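Local structure of amino acid adenylation domain-containing protein (Bacillus stratosphericus LAMA 585, 6ULY) at residues A[380-386]-A[448-454]; A[203-207]-A[341-345]; A[1-5]-A[401-405]. The protein probably selects a branched keto acid, 4-methyl-2-oxopentanoate, and activates it as an acyl adenylate for nonribosomal depsipeptide synthesis. Residues are numbered along the deposited sequence.

Interaction 1 of 3, residues A[380-386]-A[448-454]; sequences FTELGKP and EGRLTLT. With QA7 (5'-O-{(S)-hydroxy[(4-methyl-2-oxopentanoyl)oxy]phosphoryl}adenosine), chain C.
A classic beta bulge marks this contact: L383 and G384 together face the single residue L451. L383 N donates to L451 O (2.8 Å), and L451 N donates back to G384 O (2.9 Å), while R450 CA approaches G384 O at 3.3 Å in a CA-H...O contact. G384 adopts phi 96° and psi -178°, where a CB would collide with the carbonyl of L383. The segments run obliquely antiparallel, their end-to-end directions 124° apart, with K385 nearest R450 (CA-CA 4.3 Å) and E382 nearest T452 (CA-CA 4.8 Å). Before strand 450-456, G449 turns with phi 78°.

E382 (chi1 m, chi2 t) reaches back to a salt bridge with R450 (m, t, m). E382 OE2 accepts from R450 NE at 2.8 Å and, in a more bent bond, from R450 NH2 at 3.2 Å. K385 extends beside the same arginine, K385 CG lying 3.6 Å from R450 CG. At the other end, F380 (chi1 m) turns one ring face to T454, whose CG2 is 3.7 Å from the ring centroid in a CH-pi contact; F380 CB also lies 3.4 Å from T452 CG2. Water 1 links the strands by donating to T381 O (2.8 Å) and L453 O (2.9 Å).

L383 (m, t) and L453 bring their methyls together, CD1 of L383 to CD2 of L453 at 4.1 Å. L383 CD1 lies 3.6 Å from QA7 N24, and L453 CD2 lies 3.7 Å from QA7 C21, so the bulge and strand 450-456 jointly line the adenine pocket of this adenylation domain of the ANL superfamily.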
# COMPACT_ATOMS: atom_id res chain seq x y z
N PHE A 380 3.26 -15.87 -24.14
CA PHE A 380 4.18 -15.26 -23.20
C PHE A 380 5.59 -15.31 -23.75
O PHE A 380 5.97 -16.25 -24.46
CB PHE A 380 4.14 -15.96 -21.84
CG PHE A 380 2.78 -15.96 -21.19
CD1 PHE A 380 2.27 -14.80 -20.64
CD2 PHE A 380 2.03 -17.12 -21.12
CE1 PHE A 380 1.02 -14.80 -20.03
CE2 PHE A 380 0.79 -17.12 -20.51
CZ PHE A 380 0.29 -15.96 -19.97
N THR A 381 6.37 -14.29 -23.42
CA THR A 381 7.78 -14.23 -23.80
C THR A 381 8.62 -14.86 -22.69
O THR A 381 8.60 -14.39 -21.55
CB THR A 381 8.21 -12.79 -24.04
OG1 THR A 381 7.39 -12.21 -25.06
CG2 THR A 381 9.68 -12.75 -24.47
N GLU A 382 9.35 -15.92 -23.03
CA GLU A 382 10.27 -16.52 -22.08
C GLU A 382 11.34 -15.50 -21.68
O GLU A 382 11.83 -14.74 -22.52
CB GLU A 382 10.93 -17.76 -22.67
CG GLU A 382 9.98 -18.93 -22.89
CD GLU A 382 10.69 -20.19 -23.34
OE1 GLU A 382 10.92 -20.35 -24.56
OE2 GLU A 382 11.04 -21.03 -22.48
N LEU A 383 11.69 -15.49 -20.40
CA LEU A 383 12.69 -14.58 -19.88
C LEU A 383 14.00 -15.28 -19.56
O LEU A 383 14.96 -14.62 -19.14
CB LEU A 383 12.15 -13.86 -18.64
CG LEU A 383 10.83 -13.10 -18.89
CD1 LEU A 383 10.41 -12.32 -17.66
CD2 LEU A 383 10.93 -12.17 -20.10
N GLY A 384 14.08 -16.60 -19.75
CA GLY A 384 15.35 -17.30 -19.78
C GLY A 384 15.72 -17.91 -18.45
O GLY A 384 14.99 -17.87 -17.45
N LYS A 385 16.91 -18.51 -18.45
CA LYS A 385 17.43 -19.19 -17.28
C LYS A 385 18.02 -18.19 -16.30
O LYS A 385 18.45 -17.10 -16.69
CB LYS A 385 18.52 -20.19 -17.68
CG LYS A 385 18.02 -21.35 -18.51
CD LYS A 385 19.01 -22.51 -18.49
CE LYS A 385 18.46 -23.71 -19.26
NZ LYS A 385 18.19 -23.38 -20.69
N PRO A 386 18.06 -18.54 -15.01
CA PRO A 386 18.70 -17.65 -14.04
C PRO A 386 20.17 -17.46 -14.36
O PRO A 386 20.83 -18.35 -14.90
CB PRO A 386 18.51 -18.38 -12.70
CG PRO A 386 17.47 -19.42 -12.95
CD PRO A 386 17.56 -19.78 -14.39
N GLU A 448 11.61 -25.84 -18.56
CA GLU A 448 12.98 -26.19 -18.93
C GLU A 448 13.98 -25.30 -18.20
O GLU A 448 15.03 -24.95 -18.74
CB GLU A 448 13.19 -26.10 -20.44
CG GLU A 448 12.26 -26.99 -21.26
CD GLU A 448 12.46 -28.47 -20.98
OE1 GLU A 448 13.61 -28.89 -20.75
OE2 GLU A 448 11.45 -29.21 -21.00
N GLY A 449 13.66 -24.93 -16.96
CA GLY A 449 14.53 -24.10 -16.16
C GLY A 449 14.51 -22.63 -16.51
O GLY A 449 15.30 -21.86 -15.96
N ARG A 450 13.62 -22.21 -17.41
CA ARG A 450 13.54 -20.83 -17.87
C ARG A 450 12.28 -20.19 -17.31
O ARG A 450 11.19 -20.76 -17.39
CB ARG A 450 13.55 -20.78 -19.40
CG ARG A 450 14.78 -21.44 -20.03
CD ARG A 450 14.82 -21.28 -21.54
NE ARG A 450 13.70 -21.93 -22.20
CZ ARG A 450 13.74 -23.14 -22.76
NH1 ARG A 450 14.86 -23.86 -22.74
NH2 ARG A 450 12.66 -23.64 -23.34
N LEU A 451 12.44 -19.00 -16.74
CA LEU A 451 11.33 -18.30 -16.11
C LEU A 451 10.48 -17.59 -17.15
O LEU A 451 10.99 -17.04 -18.13
CB LEU A 451 11.86 -17.28 -15.10
CG LEU A 451 10.83 -16.34 -14.46
CD1 LEU A 451 9.90 -17.12 -13.54
CD2 LEU A 451 11.55 -15.23 -13.71
N THR A 452 9.17 -17.58 -16.93
CA THR A 452 8.24 -16.82 -17.75
C THR A 452 7.24 -16.15 -16.82
O THR A 452 6.49 -16.83 -16.12
CB THR A 452 7.52 -17.71 -18.77
OG1 THR A 452 8.47 -18.22 -19.72
CG2 THR A 452 6.46 -16.93 -19.52
N LEU A 453 7.26 -14.82 -16.80
CA LEU A 453 6.33 -14.06 -15.97
C LEU A 453 4.98 -13.96 -16.67
O LEU A 453 4.90 -13.79 -17.89
CB LEU A 453 6.88 -12.67 -15.68
CG LEU A 453 7.58 -12.48 -14.33
CD1 LEU A 453 8.47 -13.66 -14.00
CD2 LEU A 453 8.38 -11.20 -14.33
N THR A 454 3.91 -14.08 -15.88
CA THR A 454 2.55 -14.02 -16.39
C THR A 454 1.69 -12.95 -15.73
O THR A 454 0.62 -12.63 -16.26
CB THR A 454 1.84 -15.37 -16.21
OG1 THR A 454 1.87 -15.76 -14.83
CG2 THR A 454 2.52 -16.45 -17.05
C01 QA7 C . 15.70 -6.26 -16.29
C02 QA7 C . 15.60 -4.98 -15.55
C03 QA7 C . 16.93 -4.63 -14.94
C04 QA7 C . 14.43 -5.15 -14.63
C05 QA7 C . 14.54 -4.60 -13.25
C06 QA7 C . 13.46 -3.71 -12.73
C10 QA7 C . 10.72 -4.66 -10.82
C11 QA7 C . 9.49 -5.12 -11.22
C12 QA7 C . 9.45 -6.70 -11.08
C13 QA7 C . 8.65 -7.06 -11.94
C14 QA7 C . 8.70 -5.94 -13.14
C16 QA7 C . 10.63 -6.39 -14.45
C18 QA7 C . 9.83 -7.58 -16.03
C19 QA7 C . 9.55 -8.36 -17.15
C21 QA7 C . 7.40 -8.44 -16.56
C23 QA7 C . 8.83 -7.27 -15.22
N15 QA7 C . 9.36 -6.51 -14.24
N17 QA7 C . 10.94 -7.03 -15.54
N20 QA7 C . 8.35 -8.76 -17.36
N22 QA7 C . 7.60 -7.72 -15.51
N24 QA7 C . 10.59 -8.71 -18.02
O07 QA7 C . 13.43 -3.28 -11.45
O09 QA7 C . 10.81 -3.28 -10.88
O25 QA7 C . 9.31 -4.94 -12.70
O26 QA7 C . 7.27 -7.04 -11.54
O27 QA7 C . 9.13 -7.25 -9.72
O28 QA7 C . 12.28 -1.24 -10.96
O29 QA7 C . 12.50 -2.72 -9.30
O30 QA7 C . 12.65 -3.39 -13.44
O31 QA7 C . 15.42 -4.91 -12.59
P08 QA7 C . 12.22 -2.62 -10.67
O HOH W 1 7.28 -13.20 -19.42

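Interaction 2 of 3, residues A[203-207]-A[341-345]; sequences TVAAN and VFSFA
Two phenylalanines, one ending a strand and one in the loop after it, project onto the last turn of a helix. Residues 203-207 are helical, N207 N donating to T203 O (3.1 Å), whereas 341-342 finish a strand and 343-345 continue as loop. The closest CA pair, A206 and F342, is 7.6 Å apart, a gap bridged by side chains.

N207 (chi1 m, chi2 -80°) folds its amide back along the helix, so that ND2 donates to T203 O at 3.0 Å; that carbonyl thus receives both the backbone and the side-chain NH of N207. The same ND2 lies over one face of F342, 3.5 Å from its CE2. F342 is m (chi2 -87°), and T203 OG1, hydrogen-bonded to N199 O, meets the edge of its ring 3.9 Å from CE2. F344, also m (chi1 -46°, chi2 -88°), brings its CZ to 3.3 Å from A206 O and 4.4 Å from A206 CB. N207 OD1 approaches the edge of this second ring, 3.6 Å from F344 CE1, and is hydrogen-bonded to R328. The F342 side chain stays about 6 Å, between nearest atoms, from the acyl end of the bound QA7.

The contact therefore packs the C-terminal end of helix 193-207 against strand 338-342 of the nine-stranded mixed sheet, with strand 327-333 beside the aromatic residues, I387 against A206 and F342, and helix 224-237 covering T203 and V204.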
# COMPACT_ATOMS: atom_id res chain seq x y z
N THR A 203 25.62 -11.32 -14.35
CA THR A 203 25.16 -10.76 -15.62
C THR A 203 26.25 -10.84 -16.68
O THR A 203 25.97 -11.18 -17.84
CB THR A 203 24.70 -9.32 -15.41
OG1 THR A 203 23.49 -9.30 -14.64
CG2 THR A 203 24.46 -8.62 -16.76
N VAL A 204 27.49 -10.53 -16.31
CA VAL A 204 28.59 -10.58 -17.27
C VAL A 204 28.78 -12.00 -17.79
O VAL A 204 29.00 -12.22 -18.99
CB VAL A 204 29.89 -10.04 -16.63
CG1 VAL A 204 31.09 -10.35 -17.52
CG2 VAL A 204 29.77 -8.55 -16.38
N ALA A 205 28.69 -13.00 -16.90
CA ALA A 205 28.93 -14.38 -17.31
C ALA A 205 27.81 -14.90 -18.21
O ALA A 205 28.08 -15.61 -19.18
CB ALA A 205 29.07 -15.27 -16.08
N ALA A 206 26.56 -14.56 -17.89
CA ALA A 206 25.45 -15.07 -18.69
C ALA A 206 25.43 -14.44 -20.08
O ALA A 206 25.12 -15.12 -21.07
CB ALA A 206 24.12 -14.80 -17.97
N ASN A 207 25.76 -13.16 -20.18
CA ASN A 207 25.74 -12.45 -21.45
C ASN A 207 27.09 -12.47 -22.16
O ASN A 207 27.16 -12.06 -23.32
CB ASN A 207 25.31 -11.00 -21.25
CG ASN A 207 23.86 -10.88 -20.85
OD1 ASN A 207 22.97 -10.96 -21.70
ND2 ASN A 207 23.61 -10.69 -19.56
N VAL A 341 17.44 -13.00 -14.88
CA VAL A 341 17.18 -13.95 -15.95
C VAL A 341 17.37 -13.23 -17.28
O VAL A 341 17.02 -12.05 -17.42
CB VAL A 341 15.77 -14.55 -15.87
CG1 VAL A 341 15.66 -15.51 -14.70
CG2 VAL A 341 14.71 -13.46 -15.78
N PHE A 342 17.93 -13.94 -18.26
CA PHE A 342 18.11 -13.43 -19.62
C PHE A 342 17.72 -14.53 -20.61
O PHE A 342 18.15 -15.68 -20.45
CB PHE A 342 19.55 -12.99 -19.87
CG PHE A 342 19.96 -11.76 -19.12
CD1 PHE A 342 19.74 -10.50 -19.66
CD2 PHE A 342 20.60 -11.86 -17.90
CE1 PHE A 342 20.13 -9.37 -18.97
CE2 PHE A 342 20.99 -10.73 -17.21
CZ PHE A 342 20.75 -9.48 -17.75
N SER A 343 16.93 -14.17 -21.61
CA SER A 343 16.52 -15.09 -22.66
C SER A 343 17.32 -14.81 -23.93
O SER A 343 17.36 -13.67 -24.40
CB SER A 343 15.02 -14.96 -22.95
OG SER A 343 14.65 -15.70 -24.09
N PHE A 344 17.94 -15.85 -24.48
CA PHE A 344 18.75 -15.74 -25.69
C PHE A 344 18.12 -16.46 -26.87
O PHE A 344 18.82 -16.94 -27.76
CB PHE A 344 20.16 -16.30 -25.45
CG PHE A 344 20.78 -15.85 -24.17
CD1 PHE A 344 21.51 -14.68 -24.11
CD2 PHE A 344 20.64 -16.61 -23.02
CE1 PHE A 344 22.09 -14.27 -22.92
CE2 PHE A 344 21.22 -16.21 -21.83
CZ PHE A 344 21.94 -15.03 -21.78
N ALA A 345 16.79 -16.54 -26.90
CA ALA A 345 16.07 -17.38 -27.85
C ALA A 345 15.16 -16.61 -28.79
O ALA A 345 14.55 -17.23 -29.67
CB ALA A 345 15.23 -18.42 -27.09

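Interaction 3 of 3, residues A[1-5]-A[401-405]; sequences PALSY and LLPED
An inverse gamma turn centred on A2 (phi -78°, psi 64°) begins the modelled chain and leads into strand 3-5, an outer strand of a five-stranded antiparallel sheet. The turn is closed by a weak hydrogen bond from L3 N to P1 O (2.8 Å). Opposite it, residues 401-405 have no regular structure and belong to the loop between strands 391-395 and 408-413. P1 lies nearest P403 (CA-CA 4.3 Å) and A2 nearest E404 (CA-CA 4.4 Å). One backbone hydrogen bond joins the segments, from A2 N to L402 O at 3.0 Å; both of these residues also bond to the backbone of I394. D405 then turns with phi 63° and psi 33°, its backbone bonding to L446 of strand 438-447, just before strand 408-413 begins.

A2 is buried, its CB pointing toward the loop and lying 3.4 Å from P403 O, with I394 and L446 also against it. E404 (chi1 m, chi2 t) runs past the turn, its CG 3.5 Å from P1 O, and sends its carboxylate to the backbone NH groups of E448 and G449, tying this loop to the hairpin turn before strand 450-456. S4 OG bonds to G449 O as well, so the first strand and the loop meet at the same turn. This is surface packing that joins the N-terminal residues to the 401-405 loop. On the exposed side, L401 (chi1 t, chi2 p) lays its methyls against the N-terminal residues: CD2 lies 3.6 Å from P1 CB, and CD1 lies 3.6 Å from A2 O and 4.2 Å from L3 CB.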
# COMPACT_ATOMS: atom_id res chain seq x y z
N PRO A 1 11.01 -30.24 -10.72
CA PRO A 1 10.08 -29.24 -10.21
C PRO A 1 10.38 -27.85 -10.75
O PRO A 1 11.38 -27.66 -11.44
CB PRO A 1 10.34 -29.29 -8.71
CG PRO A 1 11.81 -29.53 -8.63
CD PRO A 1 12.16 -30.42 -9.81
N ALA A 2 9.51 -26.89 -10.43
CA ALA A 2 9.72 -25.49 -10.79
C ALA A 2 10.74 -24.84 -9.85
O ALA A 2 10.44 -23.92 -9.08
CB ALA A 2 8.39 -24.74 -10.77
N LEU A 3 11.96 -25.35 -9.91
CA LEU A 3 13.10 -24.78 -9.20
C LEU A 3 14.31 -24.85 -10.12
O LEU A 3 14.75 -25.95 -10.47
CB LEU A 3 13.37 -25.51 -7.88
CG LEU A 3 14.55 -24.97 -7.06
CD1 LEU A 3 14.28 -25.14 -5.57
CD2 LEU A 3 15.85 -25.65 -7.44
N SER A 4 14.85 -23.69 -10.50
CA SER A 4 15.92 -23.59 -11.48
C SER A 4 17.11 -22.85 -10.88
O SER A 4 16.96 -21.73 -10.39
CB SER A 4 15.43 -22.88 -12.74
OG SER A 4 16.45 -22.82 -13.72
N TYR A 5 18.28 -23.47 -10.95
CA TYR A 5 19.53 -22.89 -10.47
C TYR A 5 20.39 -22.49 -11.66
O TYR A 5 20.53 -23.26 -12.62
CB TYR A 5 20.28 -23.89 -9.59
CG TYR A 5 21.60 -23.38 -9.03
CD1 TYR A 5 21.66 -22.20 -8.31
CD2 TYR A 5 22.77 -24.12 -9.18
CE1 TYR A 5 22.85 -21.75 -7.78
CE2 TYR A 5 23.96 -23.68 -8.64
CZ TYR A 5 23.99 -22.49 -7.94
OH TYR A 5 25.18 -22.04 -7.41
N LEU A 401 6.27 -25.80 -3.15
CA LEU A 401 6.88 -25.91 -4.47
C LEU A 401 5.88 -26.46 -5.48
O LEU A 401 5.16 -27.41 -5.19
CB LEU A 401 8.12 -26.80 -4.39
CG LEU A 401 9.00 -26.91 -5.63
CD1 LEU A 401 9.58 -25.55 -6.04
CD2 LEU A 401 10.12 -27.91 -5.36
N LEU A 402 5.83 -25.85 -6.65
CA LEU A 402 5.00 -26.32 -7.74
C LEU A 402 5.84 -27.03 -8.78
O LEU A 402 7.07 -26.93 -8.77
CB LEU A 402 4.24 -25.16 -8.39
CG LEU A 402 2.97 -24.66 -7.69
CD1 LEU A 402 2.59 -23.30 -8.24
CD2 LEU A 402 1.82 -25.64 -7.87
N PRO A 403 5.22 -27.76 -9.71
CA PRO A 403 5.97 -28.31 -10.83
C PRO A 403 6.12 -27.28 -11.94
O PRO A 403 5.51 -26.20 -11.92
CB PRO A 403 5.12 -29.50 -11.30
CG PRO A 403 3.82 -29.43 -10.50
CD PRO A 403 3.80 -28.12 -9.77
N GLU A 404 6.96 -27.61 -12.92
CA GLU A 404 7.10 -26.74 -14.07
C GLU A 404 5.77 -26.65 -14.82
O GLU A 404 4.89 -27.51 -14.67
CB GLU A 404 8.21 -27.24 -15.00
CG GLU A 404 9.62 -27.07 -14.44
CD GLU A 404 10.67 -26.98 -15.54
OE1 GLU A 404 10.40 -27.44 -16.67
OE2 GLU A 404 11.78 -26.44 -15.28
N ASP A 405 5.62 -25.58 -15.60
CA ASP A 405 4.40 -25.34 -16.38
C ASP A 405 3.18 -25.15 -15.47
O ASP A 405 2.06 -25.52 -15.84
CB ASP A 405 4.16 -26.46 -17.39
CG ASP A 405 5.25 -26.55 -18.44
OD1 ASP A 405 5.69 -25.50 -18.94
OD2 ASP A 405 5.67 -27.68 -18.77

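From the N terminus, residues 1-5 open interaction 3, which closes only at 401-405. Interaction 2, joining 203-207 to 341-345, is nested inside that long loop. Interaction 1 opens next, at 380-386, after interaction 2 has closed, and ends at 448-454, beyond the close of interaction 3; these two therefore cross. Interactions 1 and 2 meet where 380-386 packs on V341 and S343, and strands 338-342 and 385-386 are neighbours in the nine-stranded mixed sheet. Interactions 1 and 3 touch through S4, E404, E448 and G449 at the five-stranded sheet. Interaction 1 thus stands between the nine-stranded and five-stranded sheets, whereas interactions 2 and 3 do not touch.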